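Local coordinates for CalG4 (Micromonospora echinospora, PDB 3IA7), which belongs to the GT-B clan and is built of two Rossmann-like domains, each around a parallel sheet, with a cleft between them, at residues H325-T328 with E329-P332; D167-K171 with Y172-T176. All coordinates share one frame; numbering follows the deposited sequence.

How the contacts relate
Contact 2 comes first from the N terminus. At 167-176 it finishes the helix 159-170 and turns the chain into the loop that leads to helix 178-182, beside helices 75-98 and 113-123 of the half built on the seven-stranded parallel sheet. Contact 1, at 325-332, follows in series in the other half, at the end of the loop that follows strand 320-322 and leads into helix 331-339. The two neither nest nor cross: each is a local turn, one at the exit of a helix and one at the entrance. The centres of contact 1 and contact 2 stand about 35 Å apart, and the nearest atoms of contact 1 and contact 2 about 23 Å, with no touch.

Contact 1: residues H325-T328 with E329-P332; sequences HFAT and EAAP
A327 and A330 form the compact side of this turn. The backbone N of A330 donates to O of A327 over 3.0 Å with an N-H...O angle of 157°, while the two methyl groups meet, CB of A327 lying 3.8 Å from CB of A330. Both residues are buried. The donor approaches from above the carbonyl plane of A327, 62° out of it, and so does not lie on a lone pair. The A330 methyl also lies 3.3 Å from O of A327, so the same alanine touches this carbonyl with its N-H and its side chain.

The rest of the turn is looser. T328 and E329, which form the bend between the alanines, are both exposed, and their side chains touch backbone atoms of the other segment. CB of T328 points away from 329-332 overall yet approaches N of E329 to 3.3 Å, a consequence of chain connectivity, and its hydroxyl makes no hydrogen bond to that N. E329 leaves in another direction, with CG anti to its own carbonyl carbon (chi1 -56°) and an extended chain beyond, which carries the carboxylate past the turn without a bond to 325-328.

Around the compact side, A327 also touches H304, and O of A330 accepts a hydrogen bond from OG of S333 in the first turn of helix 331-339. F326, just before the bend, packs its ring against those of H245 and F248. This is a strand-to-helix connection of a Rossmann-like domain, carrying the chain from strand 320-322 into helix 331-339. The chemistry is divided accordingly: one backbone bond and a methyl pair secure the buried side of the bend, whereas its two exposed polar side chains add no hydrogen bond across it.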
# COMPACT_ATOMS: atom_id res chain seq x y z
N HIS A 325 2.22 15.38 22.00
CA HIS A 325 3.17 16.48 22.10
C HIS A 325 4.37 16.32 21.14
O HIS A 325 5.12 17.28 20.88
CB HIS A 325 3.63 16.68 23.54
CG HIS A 325 4.62 15.66 24.01
ND1 HIS A 325 4.26 14.38 24.39
CD2 HIS A 325 5.96 15.74 24.21
CE1 HIS A 325 5.33 13.72 24.77
NE2 HIS A 325 6.38 14.52 24.67
N PHE A 326 4.55 15.11 20.60
CA PHE A 326 5.66 14.85 19.68
C PHE A 326 5.39 15.40 18.28
O PHE A 326 6.32 15.71 17.55
CB PHE A 326 6.04 13.36 19.63
CG PHE A 326 6.80 12.90 20.85
CD1 PHE A 326 8.03 13.47 21.19
CD2 PHE A 326 6.28 11.90 21.67
CE1 PHE A 326 8.73 13.03 22.32
CE2 PHE A 326 6.97 11.46 22.80
CZ PHE A 326 8.20 12.03 23.12
N ALA A 327 4.11 15.55 17.93
CA ALA A 327 3.71 16.10 16.64
C ALA A 327 2.70 17.22 16.85
O ALA A 327 1.59 16.97 17.29
CB ALA A 327 3.13 15.00 15.75
N THR A 328 3.09 18.47 16.56
CA THR A 328 2.12 19.58 16.62
C THR A 328 0.88 19.35 15.72
O THR A 328 -0.24 19.73 16.07
CB THR A 328 2.77 20.96 16.32
OG1 THR A 328 3.77 20.81 15.30
CG2 THR A 328 3.42 21.52 17.59
N GLU A 329 1.09 18.69 14.58
CA GLU A 329 0.00 18.33 13.66
C GLU A 329 -1.01 17.34 14.25
O GLU A 329 -2.12 17.19 13.72
CB GLU A 329 0.58 17.74 12.38
CG GLU A 329 1.58 18.66 11.69
CD GLU A 329 2.62 17.90 10.87
OE1 GLU A 329 2.64 16.64 10.92
OE2 GLU A 329 3.43 18.58 10.17
N ALA A 330 -0.64 16.66 15.33
CA ALA A 330 -1.46 15.57 15.89
C ALA A 330 -2.62 15.99 16.82
O ALA A 330 -3.46 15.16 17.16
CB ALA A 330 -0.57 14.55 16.59
N ALA A 331 -2.67 17.26 17.24
CA ALA A 331 -3.66 17.65 18.27
C ALA A 331 -5.16 17.38 17.87
O ALA A 331 -5.86 16.73 18.64
CB ALA A 331 -3.43 19.10 18.78
N PRO A 332 -5.63 17.87 16.70
CA PRO A 332 -7.02 17.60 16.27
C PRO A 332 -7.39 16.10 16.20
O PRO A 332 -8.42 15.70 16.75
CB PRO A 332 -7.07 18.18 14.86
CG PRO A 332 -5.98 19.20 14.82
CD PRO A 332 -4.90 18.69 15.70

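Contact 2: residues D167-K171 with Y172-T176; sequences DLLGK and YGVDT
A Schellman motif ends the helix 159-170, identified by two backbone bonds and by G173, the C-prime residue, whose phi of 76° favours glycine. The wider bond runs from N of V174 to O of L169 over 2.9 Å, and the inner one from N of G173 to O of G170 over 3.1 Å, closing the type I beta turn G170-G173. O of L169 also accepts from N of Y172, at 3.0 Å, and its two donors reach it from opposite faces of the carbonyl plane.

On the apolar side, CB of L169 meets CB of V174 at 3.9 Å, and CG1 of V174, anti to its own N (chi1 173°), packs against both methyls of L169; Y181 of helix 178-182 touches both residues. The Y172 ring presents its edge to the L168 carbonyl, CD2 lying 3.3 Å from O in the ring plane, while CE2 contacts CD1 of L168. OH of Y172 bonds to E95, and R122 makes a cation-pi contact with the ring, tying the turn to helices 75-98 and 113-123. Thus the terminal carbonyls of L169 and G170 are satisfied by the reversing chain, while leucine, valine and tyrosine fasten it against neighbouring helices.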
# COMPACT_ATOMS: atom_id res chain seq x y z
N ASP A 167 -7.01 41.78 -3.13
CA ASP A 167 -6.34 42.14 -4.37
C ASP A 167 -6.25 40.92 -5.30
O ASP A 167 -6.60 41.00 -6.49
CB ASP A 167 -4.93 42.68 -4.07
CG ASP A 167 -4.28 43.28 -5.31
OD1 ASP A 167 -4.67 44.38 -5.74
OD2 ASP A 167 -3.40 42.63 -5.86
N LEU A 168 -5.81 39.80 -4.73
CA LEU A 168 -5.62 38.55 -5.50
C LEU A 168 -6.96 38.06 -6.07
O LEU A 168 -7.08 37.76 -7.25
CB LEU A 168 -4.98 37.45 -4.60
CG LEU A 168 -4.84 36.05 -5.23
CD1 LEU A 168 -3.91 36.15 -6.50
CD2 LEU A 168 -4.32 34.99 -4.27
N LEU A 169 -7.98 37.93 -5.22
CA LEU A 169 -9.31 37.53 -5.67
C LEU A 169 -9.85 38.43 -6.76
O LEU A 169 -10.47 37.96 -7.71
CB LEU A 169 -10.30 37.59 -4.48
CG LEU A 169 -10.14 36.46 -3.46
CD1 LEU A 169 -11.28 36.57 -2.36
CD2 LEU A 169 -10.15 35.13 -4.06
N GLY A 170 -9.66 39.74 -6.62
CA GLY A 170 -10.12 40.70 -7.61
C GLY A 170 -9.49 40.47 -8.98
O GLY A 170 -10.13 40.70 -10.00
N LYS A 171 -8.22 40.04 -8.99
CA LYS A 171 -7.54 39.69 -10.24
C LYS A 171 -8.17 38.50 -10.98
O LYS A 171 -7.89 38.31 -12.15
CB LYS A 171 -6.05 39.41 -9.98
CG LYS A 171 -5.27 40.68 -9.73
CD LYS A 171 -3.84 40.37 -9.30
CE LYS A 171 -3.10 41.66 -9.00
NZ LYS A 171 -1.64 41.40 -8.67
N TYR A 172 -9.01 37.73 -10.29
CA TYR A 172 -9.70 36.57 -10.85
C TYR A 172 -11.22 36.83 -11.00
O TYR A 172 -12.01 35.90 -11.22
CB TYR A 172 -9.43 35.32 -10.01
CG TYR A 172 -8.03 34.80 -10.20
CD1 TYR A 172 -7.79 33.75 -11.09
CD2 TYR A 172 -6.93 35.42 -9.58
CE1 TYR A 172 -6.48 33.28 -11.33
CE2 TYR A 172 -5.61 34.95 -9.83
CZ TYR A 172 -5.41 33.88 -10.71
OH TYR A 172 -4.14 33.38 -10.96
N GLY A 173 -11.60 38.10 -10.84
CA GLY A 173 -12.98 38.54 -11.03
C GLY A 173 -13.85 38.15 -9.84
O GLY A 173 -15.06 38.14 -9.97
N VAL A 174 -13.22 37.88 -8.68
CA VAL A 174 -13.93 37.52 -7.43
C VAL A 174 -14.04 38.72 -6.48
O VAL A 174 -13.03 39.23 -5.99
CB VAL A 174 -13.24 36.32 -6.73
CG1 VAL A 174 -13.87 36.05 -5.34
CG2 VAL A 174 -13.39 35.08 -7.59
N ASP A 175 -15.25 39.21 -6.23
CA ASP A 175 -15.42 40.26 -5.23
C ASP A 175 -16.15 39.76 -3.96
O ASP A 175 -16.57 40.55 -3.15
CB ASP A 175 -16.10 41.49 -5.83
CG ASP A 175 -17.59 41.26 -6.13
OD1 ASP A 175 -18.03 40.10 -6.21
OD2 ASP A 175 -18.32 42.27 -6.30
N THR A 176 -16.31 38.45 -3.82
CA THR A 176 -16.88 37.84 -2.63
C THR A 176 -16.02 38.29 -1.44
O THR A 176 -14.79 38.27 -1.54
CB THR A 176 -16.83 36.31 -2.77
OG1 THR A 176 -17.46 35.94 -4.01
CG2 THR A 176 -17.47 35.58 -1.58